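Local coordinates for arabinogalactan endo-1,4-beta-galactosidase (PDB 7OSK), which probably hydrolyses internal beta-1,4-galactosidic bonds of galactan, the chain here being the glycoside hydrolase family 53 domain of a longer protein, at residues A[89-93]-A[184-190]; A[229-235]-A[255-261]. All coordinates share one frame. Residue numbers count along the deposited sequence, not the author numbering.

Contact 1. Residues A[89-93]-A[184-190]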
ATOM      1  N   ASN A  89      13.601  -0.226  -2.267  1.00 20.17           N
ATOM      2  CA  ASN A  89      13.747  -0.713  -3.640  1.00 23.09           C
ATOM      3  C   ASN A  89      12.427  -0.843  -4.393  1.00 22.49           C
ATOM      4  O   ASN A  89      12.423  -1.063  -5.604  1.00 21.90           O
ATOM      5  CB  ASN A  89      14.456  -2.067  -3.643  1.00 22.62           C
ATOM      6  CG  ASN A  89      13.824  -3.058  -2.690  1.00 21.02           C
ATOM      7  OD1 ASN A  89      12.756  -2.804  -2.135  1.00 21.49           O
ATOM      8  ND2 ASN A  89      14.477  -4.198  -2.502  1.00 24.72           N
ATOM      9  N   TRP A  90      11.315  -0.718  -3.673  1.00 20.92           N
ATOM     10  CA  TRP A  90       9.988  -0.818  -4.278  1.00 21.92           C
ATOM     11  C   TRP A  90       9.119   0.386  -3.937  1.00 21.52           C
ATOM     12  O   TRP A  90       9.261   0.986  -2.870  1.00 21.37           O
ATOM     13  CB  TRP A  90       9.285  -2.098  -3.825  1.00 21.51           C
ATOM     14  CG  TRP A  90       9.638  -3.300  -4.633  1.00 19.63           C
ATOM     15  CD1 TRP A  90      10.795  -4.017  -4.575  1.00 21.94           C
ATOM     16  CD2 TRP A  90       8.818  -3.940  -5.619  1.00 19.91           C
ATOM     17  NE1 TRP A  90      10.751  -5.062  -5.468  1.00 21.81           N
ATOM     18  CE2 TRP A  90       9.546  -5.036  -6.120  1.00 20.79           C
ATOM     19  CE3 TRP A  90       7.540  -3.690  -6.126  1.00 22.62           C
ATOM     20  CZ2 TRP A  90       9.038  -5.881  -7.106  1.00 22.59           C
ATOM     21  CZ3 TRP A  90       7.037  -4.530  -7.105  1.00 23.57           C
ATOM     22  CH2 TRP A  90       7.786  -5.612  -7.584  1.00 21.46           C
ATOM     23  N   ILE A  91       8.219   0.719  -4.857  1.00 19.81           N
ATOM     24  CA  ILE A  91       7.282   1.822  -4.687  1.00 20.14           C
ATOM     25  C   ILE A  91       5.856   1.320  -4.888  1.00 20.89           C
ATOM     26  O   ILE A  91       5.555   0.662  -5.886  1.00 20.73           O
ATOM     27  CB  ILE A  91       7.566   2.972  -5.684  1.00 20.93           C
ATOM     28  CG1 ILE A  91       9.011   3.466  -5.549  1.00 23.05           C
ATOM     29  CG2 ILE A  91       6.587   4.121  -5.476  1.00 21.06           C
ATOM     30  CD1 ILE A  91       9.343   4.076  -4.195  1.00 22.59           C
ATOM     31  N   ARG A  92       4.985   1.635  -3.935  1.00 19.97           N
ATOM     32  CA  ARG A  92       3.575   1.270  -4.027  1.00 19.77           C
ATOM     33  C   ARG A  92       2.724   2.521  -4.198  1.00 17.78           C
ATOM     34  O   ARG A  92       2.869   3.486  -3.452  1.00 17.53           O
ATOM     35  CB  ARG A  92       3.138   0.492  -2.786  1.00 19.69           C
ATOM     36  CG  ARG A  92       1.680   0.059  -2.789  1.00 18.51           C
ATOM     37  CD  ARG A  92       1.373  -0.813  -1.581  1.00 20.13           C
ATOM     38  NE  ARG A  92      -0.020  -1.268  -1.555  1.00 21.73           N
ATOM     39  CZ  ARG A  92      -0.999  -0.674  -0.877  1.00 17.33           C
ATOM     40  NH1 ARG A  92      -0.762   0.415  -0.156  1.00 18.32           N
ATOM     41  NH2 ARG A  92      -2.226  -1.171  -0.920  1.00 17.32           N
ATOM     42  N   LEU A  93       1.843   2.497  -5.194  1.00 18.98           N
ATOM     43  CA  LEU A  93       0.981   3.637  -5.495  1.00 18.17           C
ATOM     44  C   LEU A  93      -0.459   3.193  -5.693  1.00 16.89           C
ATOM     45  O   LEU A  93      -0.728   2.254  -6.442  1.00 17.22           O
ATOM     46  CB  LEU A  93       1.470   4.366  -6.751  1.00 19.99           C
ATOM     47  CG  LEU A  93       2.867   4.987  -6.708  1.00 19.43           C
ATOM     48  CD1 LEU A  93       3.269   5.450  -8.095  1.00 16.75           C
ATOM     49  CD2 LEU A  93       2.917   6.141  -5.719  1.00 18.92           C
ATOM     50  N   ASP A 184       5.321  -3.814 -12.029  1.00 20.18           N
ATOM     51  CA  ASP A 184       5.727  -5.208 -11.921  1.00 20.20           C
ATOM     52  C   ASP A 184       4.621  -6.026 -11.271  1.00 22.03           C
ATOM     53  O   ASP A 184       4.441  -7.201 -11.588  1.00 23.71           O
ATOM     54  CB  ASP A 184       7.019  -5.335 -11.111  1.00 23.21           C
ATOM     55  CG  ASP A 184       8.120  -4.422 -11.617  1.00 24.46           C
ATOM     56  OD1 ASP A 184       8.845  -4.819 -12.556  1.00 22.81           O
ATOM     57  OD2 ASP A 184       8.262  -3.307 -11.072  1.00 25.35           O
ATOM     58  N   MET A 185       3.885  -5.388 -10.364  1.00 19.83           N
ATOM     59  CA  MET A 185       2.791  -6.036  -9.648  1.00 20.47           C
ATOM     60  C   MET A 185       1.536  -5.174  -9.645  1.00 22.16           C
ATOM     61  O   MET A 185       1.607  -3.954  -9.517  1.00 21.81           O
ATOM     62  CB  MET A 185       3.208  -6.348  -8.211  1.00 21.30           C
ATOM     63  CG  MET A 185       4.245  -7.441  -8.123  1.00 26.21           C
ATOM     64  SD  MET A 185       4.646  -7.952  -6.446  1.00 35.37           S
ATOM     65  CE  MET A 185       5.695  -9.362  -6.805  1.00 36.96           C
ATOM     66  N   VAL A 186       0.387  -5.825  -9.783  1.00 21.42           N
ATOM     67  CA  VAL A 186      -0.898  -5.143  -9.734  1.00 18.71           C
ATOM     68  C   VAL A 186      -1.736  -5.704  -8.592  1.00 17.47           C
ATOM     69  O   VAL A 186      -1.750  -6.909  -8.344  1.00 18.68           O
ATOM     70  CB  VAL A 186      -1.658  -5.278 -11.070  1.00 22.06           C
ATOM     71  CG1 VAL A 186      -3.102  -4.784 -10.936  1.00 23.15           C
ATOM     72  CG2 VAL A 186      -0.929  -4.506 -12.160  1.00 21.24           C
ATOM     73  N   GLN A 187      -2.429  -4.807  -7.903  1.00 20.79           N
ATOM     74  CA  GLN A 187      -3.248  -5.168  -6.754  1.00 18.89           C
ATOM     75  C   GLN A 187      -4.725  -4.940  -7.058  1.00 17.27           C
ATOM     76  O   GLN A 187      -5.206  -3.809  -7.079  1.00 17.37           O
ATOM     77  CB  GLN A 187      -2.791  -4.368  -5.532  1.00 17.93           C
ATOM     78  CG  GLN A 187      -3.781  -4.317  -4.384  1.00 17.33           C
ATOM     79  CD  GLN A 187      -3.193  -3.752  -3.093  1.00 17.40           C
ATOM     80  OE1 GLN A 187      -3.935  -3.416  -2.171  1.00 19.16           O
ATOM     81  NE2 GLN A 187      -1.866  -3.649  -3.018  1.00 16.60           N
ATOM     82  N   ILE A 188      -5.433  -6.039  -7.295  1.00 16.69           N
ATOM     83  CA  ILE A 188      -6.829  -5.988  -7.717  1.00 19.04           C
ATOM     84  C   ILE A 188      -7.725  -5.590  -6.547  1.00 19.03           C
ATOM     85  O   ILE A 188      -8.196  -6.440  -5.790  1.00 16.16           O
ATOM     86  CB  ILE A 188      -7.307  -7.351  -8.284  1.00 17.51           C
ATOM     87  CG1 ILE A 188      -6.302  -7.917  -9.293  1.00 17.36           C
ATOM     88  CG2 ILE A 188      -8.685  -7.213  -8.924  1.00 18.54           C
ATOM     89  CD1 ILE A 188      -6.079  -7.050 -10.518  1.00 19.75           C
ATOM     90  N   GLY A 189      -7.958  -4.289  -6.403  1.00 17.33           N
ATOM     91  CA  GLY A 189      -8.748  -3.774  -5.301  1.00 18.43           C
ATOM     92  C   GLY A 189      -7.889  -3.565  -4.070  1.00 19.85           C
ATOM     93  O   GLY A 189      -6.796  -4.124  -3.978  1.00 17.53           O
ATOM     94  N   ASN A 190      -8.376  -2.761  -3.125  1.00 19.15           N
ATOM     95  CA  ASN A 190      -7.643  -2.510  -1.885  1.00 19.62           C
ATOM     96  C   ASN A 190      -8.384  -3.058  -0.676  1.00 19.41           C
ATOM     97  O   ASN A 190      -9.487  -2.611  -0.358  1.00 16.67           O
ATOM     98  CB  ASN A 190      -7.386  -1.015  -1.687  1.00 19.90           C
ATOM     99  CG  ASN A 190      -6.366  -0.743  -0.592  1.00 19.82           C
ATOM    100  OD1 ASN A 190      -5.180  -1.024  -0.758  1.00 19.16           O
ATOM    101  ND2 ASN A 190      -6.825  -0.200   0.531  1.00 19.17           N
TER

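Contact 2. Residues A[229-235]-A[255-261]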
ATOM      1  N   ILE A 229      -0.334 -10.719 -10.044  1.00 20.91           N
ATOM      2  CA  ILE A 229      -1.600 -10.322  -9.454  1.00 20.54           C
ATOM      3  C   ILE A 229      -1.534 -10.407  -7.937  1.00 21.05           C
ATOM      4  O   ILE A 229      -1.041 -11.390  -7.385  1.00 22.63           O
ATOM      5  CB  ILE A 229      -2.745 -11.207  -9.969  1.00 20.81           C
ATOM      6  CG1 ILE A 229      -2.731 -11.257 -11.501  1.00 23.36           C
ATOM      7  CG2 ILE A 229      -4.086 -10.715  -9.447  1.00 20.46           C
ATOM      8  CD1 ILE A 229      -2.707  -9.894 -12.171  1.00 27.64           C
ATOM      9  N   VAL A 230      -2.034  -9.368  -7.276  1.00 19.93           N
ATOM     10  CA  VAL A 230      -1.999  -9.287  -5.821  1.00 20.14           C
ATOM     11  C   VAL A 230      -3.404  -9.179  -5.242  1.00 19.14           C
ATOM     12  O   VAL A 230      -4.144  -8.242  -5.546  1.00 18.61           O
ATOM     13  CB  VAL A 230      -1.169  -8.080  -5.347  1.00 18.54           C
ATOM     14  CG1 VAL A 230      -1.076  -8.056  -3.830  1.00 18.09           C
ATOM     15  CG2 VAL A 230       0.220  -8.109  -5.968  1.00 18.45           C
ATOM     16  N   ILE A 231      -3.758 -10.151  -4.409  1.00 19.07           N
ATOM     17  CA  ILE A 231      -5.001 -10.116  -3.652  1.00 17.02           C
ATOM     18  C   ILE A 231      -4.705  -9.574  -2.259  1.00 21.10           C
ATOM     19  O   ILE A 231      -3.992 -10.203  -1.473  1.00 19.43           O
ATOM     20  CB  ILE A 231      -5.648 -11.514  -3.557  1.00 19.44           C
ATOM     21  CG1 ILE A 231      -6.081 -12.000  -4.945  1.00 19.72           C
ATOM     22  CG2 ILE A 231      -6.839 -11.501  -2.603  1.00 17.78           C
ATOM     23  CD1 ILE A 231      -7.131 -11.128  -5.626  1.00 19.00           C
ATOM     24  N   HIS A 232      -5.261  -8.402  -1.962  1.00 21.96           N
ATOM     25  CA  HIS A 232      -4.954  -7.686  -0.729  1.00 19.27           C
ATOM     26  C   HIS A 232      -6.060  -7.857   0.304  1.00 19.08           C
ATOM     27  O   HIS A 232      -7.236  -7.638   0.012  1.00 20.61           O
ATOM     28  CB  HIS A 232      -4.735  -6.201  -1.034  1.00 18.75           C
ATOM     29  CG  HIS A 232      -4.291  -5.395   0.144  1.00 18.81           C
ATOM     30  ND1 HIS A 232      -4.330  -4.014   0.157  1.00 17.64           N
ATOM     31  CD2 HIS A 232      -3.791  -5.760   1.348  1.00 19.59           C
ATOM     32  CE1 HIS A 232      -3.880  -3.571   1.310  1.00 18.23           C
ATOM     33  NE2 HIS A 232      -3.546  -4.612   2.057  1.00 17.88           N
ATOM     34  N   LEU A 233      -5.666  -8.258   1.511  1.00 19.04           N
ATOM     35  CA  LEU A 233      -6.596  -8.402   2.625  1.00 19.04           C
ATOM     36  C   LEU A 233      -6.095  -7.635   3.840  1.00 18.70           C
ATOM     37  O   LEU A 233      -4.894  -7.412   3.989  1.00 22.29           O
ATOM     38  CB  LEU A 233      -6.789  -9.877   2.979  1.00 19.38           C
ATOM     39  CG  LEU A 233      -7.485 -10.750   1.934  1.00 20.16           C
ATOM     40  CD1 LEU A 233      -7.590 -12.177   2.448  1.00 22.07           C
ATOM     41  CD2 LEU A 233      -8.862 -10.207   1.583  1.00 18.54           C
ATOM     42  N   ALA A 234      -7.024  -7.240   4.705  1.00 18.61           N
ATOM     43  CA  ALA A 234      -6.696  -6.489   5.912  1.00 19.90           C
ATOM     44  C   ALA A 234      -6.903  -7.332   7.169  1.00 22.54           C
ATOM     45  O   ALA A 234      -7.850  -8.117   7.262  1.00 21.38           O
ATOM     46  CB  ALA A 234      -7.531  -5.223   5.984  1.00 18.92           C
ATOM     47  N   GLY A 235      -6.009  -7.154   8.137  1.00 19.98           N
ATOM     48  CA  GLY A 235      -6.065  -7.895   9.382  1.00 20.08           C
ATOM     49  C   GLY A 235      -5.172  -9.117   9.349  1.00 22.65           C
ATOM     50  O   GLY A 235      -4.535  -9.403   8.332  1.00 21.99           O
ATOM     51  N   PHE A 255      -4.154 -15.798  -9.047  1.00 19.10           N
ATOM     52  CA  PHE A 255      -3.331 -14.704  -8.553  1.00 17.31           C
ATOM     53  C   PHE A 255      -2.035 -15.266  -7.995  1.00 19.01           C
ATOM     54  O   PHE A 255      -1.928 -16.469  -7.764  1.00 19.37           O
ATOM     55  CB  PHE A 255      -4.075 -13.897  -7.487  1.00 17.99           C
ATOM     56  CG  PHE A 255      -4.443 -14.695  -6.272  1.00 17.83           C
ATOM     57  CD1 PHE A 255      -5.505 -15.582  -6.307  1.00 20.59           C
ATOM     58  CD2 PHE A 255      -3.728 -14.557  -5.096  1.00 18.98           C
ATOM     59  CE1 PHE A 255      -5.846 -16.320  -5.193  1.00 19.79           C
ATOM     60  CE2 PHE A 255      -4.066 -15.292  -3.976  1.00 19.71           C
ATOM     61  CZ  PHE A 255      -5.127 -16.174  -4.025  1.00 20.93           C
ATOM     62  N   ASP A 256      -1.058 -14.394  -7.771  1.00 21.23           N
ATOM     63  CA  ASP A 256       0.284 -14.823  -7.391  1.00 18.35           C
ATOM     64  C   ASP A 256       0.621 -14.462  -5.948  1.00 20.08           C
ATOM     65  O   ASP A 256       1.300 -15.223  -5.258  1.00 21.51           O
ATOM     66  CB  ASP A 256       1.319 -14.203  -8.333  1.00 20.21           C
ATOM     67  CG  ASP A 256       1.031 -14.501  -9.793  1.00 21.82           C
ATOM     68  OD1 ASP A 256       1.287 -15.645 -10.228  1.00 20.15           O
ATOM     69  OD2 ASP A 256       0.558 -13.590 -10.506  1.00 18.90           O
ATOM     70  N   VAL A 257       0.141 -13.306  -5.496  1.00 16.84           N
ATOM     71  CA  VAL A 257       0.543 -12.768  -4.201  1.00 18.20           C
ATOM     72  C   VAL A 257      -0.638 -12.587  -3.254  1.00 21.08           C
ATOM     73  O   VAL A 257      -1.708 -12.133  -3.659  1.00 21.94           O
ATOM     74  CB  VAL A 257       1.255 -11.408  -4.359  1.00 18.37           C
ATOM     75  CG1 VAL A 257       1.871 -10.968  -3.037  1.00 18.26           C
ATOM     76  CG2 VAL A 257       2.325 -11.490  -5.435  1.00 23.53           C
ATOM     77  N   ILE A 258      -0.426 -12.956  -1.995  1.00 21.28           N
ATOM     78  CA  ILE A 258      -1.374 -12.675  -0.924  1.00 18.04           C
ATOM     79  C   ILE A 258      -0.843 -11.519  -0.093  1.00 20.73           C
ATOM     80  O   ILE A 258       0.100 -11.686   0.680  1.00 22.28           O
ATOM     81  CB  ILE A 258      -1.603 -13.901  -0.020  1.00 20.10           C
ATOM     82  CG1 ILE A 258      -2.214 -15.043  -0.831  1.00 20.54           C
ATOM     83  CG2 ILE A 258      -2.514 -13.542   1.156  1.00 20.42           C
ATOM     84  CD1 ILE A 258      -2.101 -16.393  -0.161  1.00 23.34           C
ATOM     85  N   ALA A 259      -1.458 -10.349  -0.252  1.00 23.22           N
ATOM     86  CA  ALA A 259      -0.989  -9.144   0.418  1.00 20.56           C
ATOM     87  C   ALA A 259      -1.724  -8.928   1.737  1.00 19.59           C
ATOM     88  O   ALA A 259      -2.897  -9.282   1.872  1.00 20.44           O
ATOM     89  CB  ALA A 259      -1.157  -7.944  -0.484  1.00 19.72           C
ATOM     90  N   ILE A 260      -1.021  -8.338   2.700  1.00 17.23           N
ATOM     91  CA  ILE A 260      -1.544  -8.145   4.047  1.00 19.02           C
ATOM     92  C   ILE A 260      -1.423  -6.690   4.487  1.00 20.89           C
ATOM     93  O   ILE A 260      -0.391  -6.053   4.275  1.00 20.53           O
ATOM     94  CB  ILE A 260      -0.794  -9.035   5.064  1.00 18.26           C
ATOM     95  CG1 ILE A 260      -0.968 -10.513   4.715  1.00 19.84           C
ATOM     96  CG2 ILE A 260      -1.294  -8.784   6.483  1.00 19.18           C
ATOM     97  CD1 ILE A 260       0.102 -11.407   5.309  1.00 20.20           C
ATOM     98  N   SER A 261      -2.487  -6.169   5.094  1.00 22.33           N
ATOM     99  CA  SER A 261      -2.420  -4.898   5.806  1.00 20.84           C
ATOM    100  C   SER A 261      -2.265  -5.189   7.285  1.00 18.51           C
ATOM    101  O   SER A 261      -3.204  -5.658   7.922  1.00 18.48           O
ATOM    102  CB  SER A 261      -3.669  -4.045   5.569  1.00 21.24           C
ATOM    103  OG  SER A 261      -3.745  -3.594   4.232  1.00 22.37           O
TER

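Contact 1. Residues A[89-93]-A[184-190]
Two strands that are not neighbours in the sheet meet here, through side chains alone. They are the second and fourth strands of the eight-stranded parallel TIM barrel, and strand 130-135 runs between them. Their backbones stay well apart: the CA atoms of R92 and M185 are 9.3 Å from each other. Long side chains therefore cross the barrel interior to make the contact, which buries only 227 Å².

Near the N-terminal ends of the strands, the ring of W90 reaches D184 and M185. W90 CH2 lies 3.6 Å from D184 CB and 4.0 Å from M185 CG. The M185 sulfur adds an oblique Met-aromatic contact. The carboxylate of D184 is held elsewhere, by the backbone N of V131. F350 on strand 346-352 also packs against W90, while M185 touches L132 and L347.

Farther along, R92 is extended through chi3, which carries its guanidinium toward the C-terminal end of strand 185-188. There it lies beside Q187 and N190. Its charge is mainly met outside this pair of segments: NH1 forms salt bridges with D55 and E292. N190 ND2 in turn is bonded to the backbone O of A142. R92 NH2 also donates a weak hydrogen bond to N190 OD1, just past strand 185-188, at 3.0 Å, with an N-H...O angle of 126°.

Contact 2. Residues A[229-235]-A[255-261]
This is a parallel beta-strand pairing between the fifth and sixth strands of the TIM barrel, the two strands of one beta-alpha-beta unit. Their axes approach to 4.6 Å and their N-to-C directions differ by 28°. Bridges run in unbroken register from V230-V257 to A234-S261.

The backbone ladder alternates as parallel strands do. I231 N donates to V257 O at 2.9 Å, and A259 N donates to I231 O at 2.8 Å. L233 N to A259 O (3.0 Å) and S261 N to L233 O (2.9 Å) continue it. G235 N to S261 O, at 3.2 Å, closes the C-terminal end. At the other end, I229 O accepts from both D256 N (3.0 Å) and V257 N (2.9 Å). The D256 side chain returns a bond, its OD2 taking I229 N at 3.0 Å.

V230, H232, A234, V257, A259 and S261 point into the barrel. V230 CG1 packs 3.3 Å from A259 CB. H232 NE2 donates to S261 OG over a very short 2.4 Å, and that hydroxyl is also bonded to E191. I231, L233, I258 and I260 point outward. I231 CG1 sits over the face of the F255 ring, a CH-pi contact 3.7 Å from the centroid.

The connecting helix 238-250 packs on this outer face, with Y241 and F244 against L233 and I245 against I258. Strands 185-188 and 287-293 extend the sheet on either side of the pair.

Both contacts belong to the same closed barrel sheet, with centres about 10 Å apart. Strand 185-188 of contact 1 is the direct neighbour of strand 228-234 of contact 2. V186 O to V230 N (2.7 Å) and I188 N to V230 O (3.1 Å) are probable hydrogen bonds between them. Inside the barrel, N190 of contact 1 and H232 of contact 2 join through a weak hydrogen bond. E292 relates both: R92 forms a salt bridge with it, and S261 touches it. This polar cluster lies at the C-terminal end of the barrel, where clan GH-A glycosidases have their active site. The calcium site, with D301 and E373 among its ligands, is elsewhere.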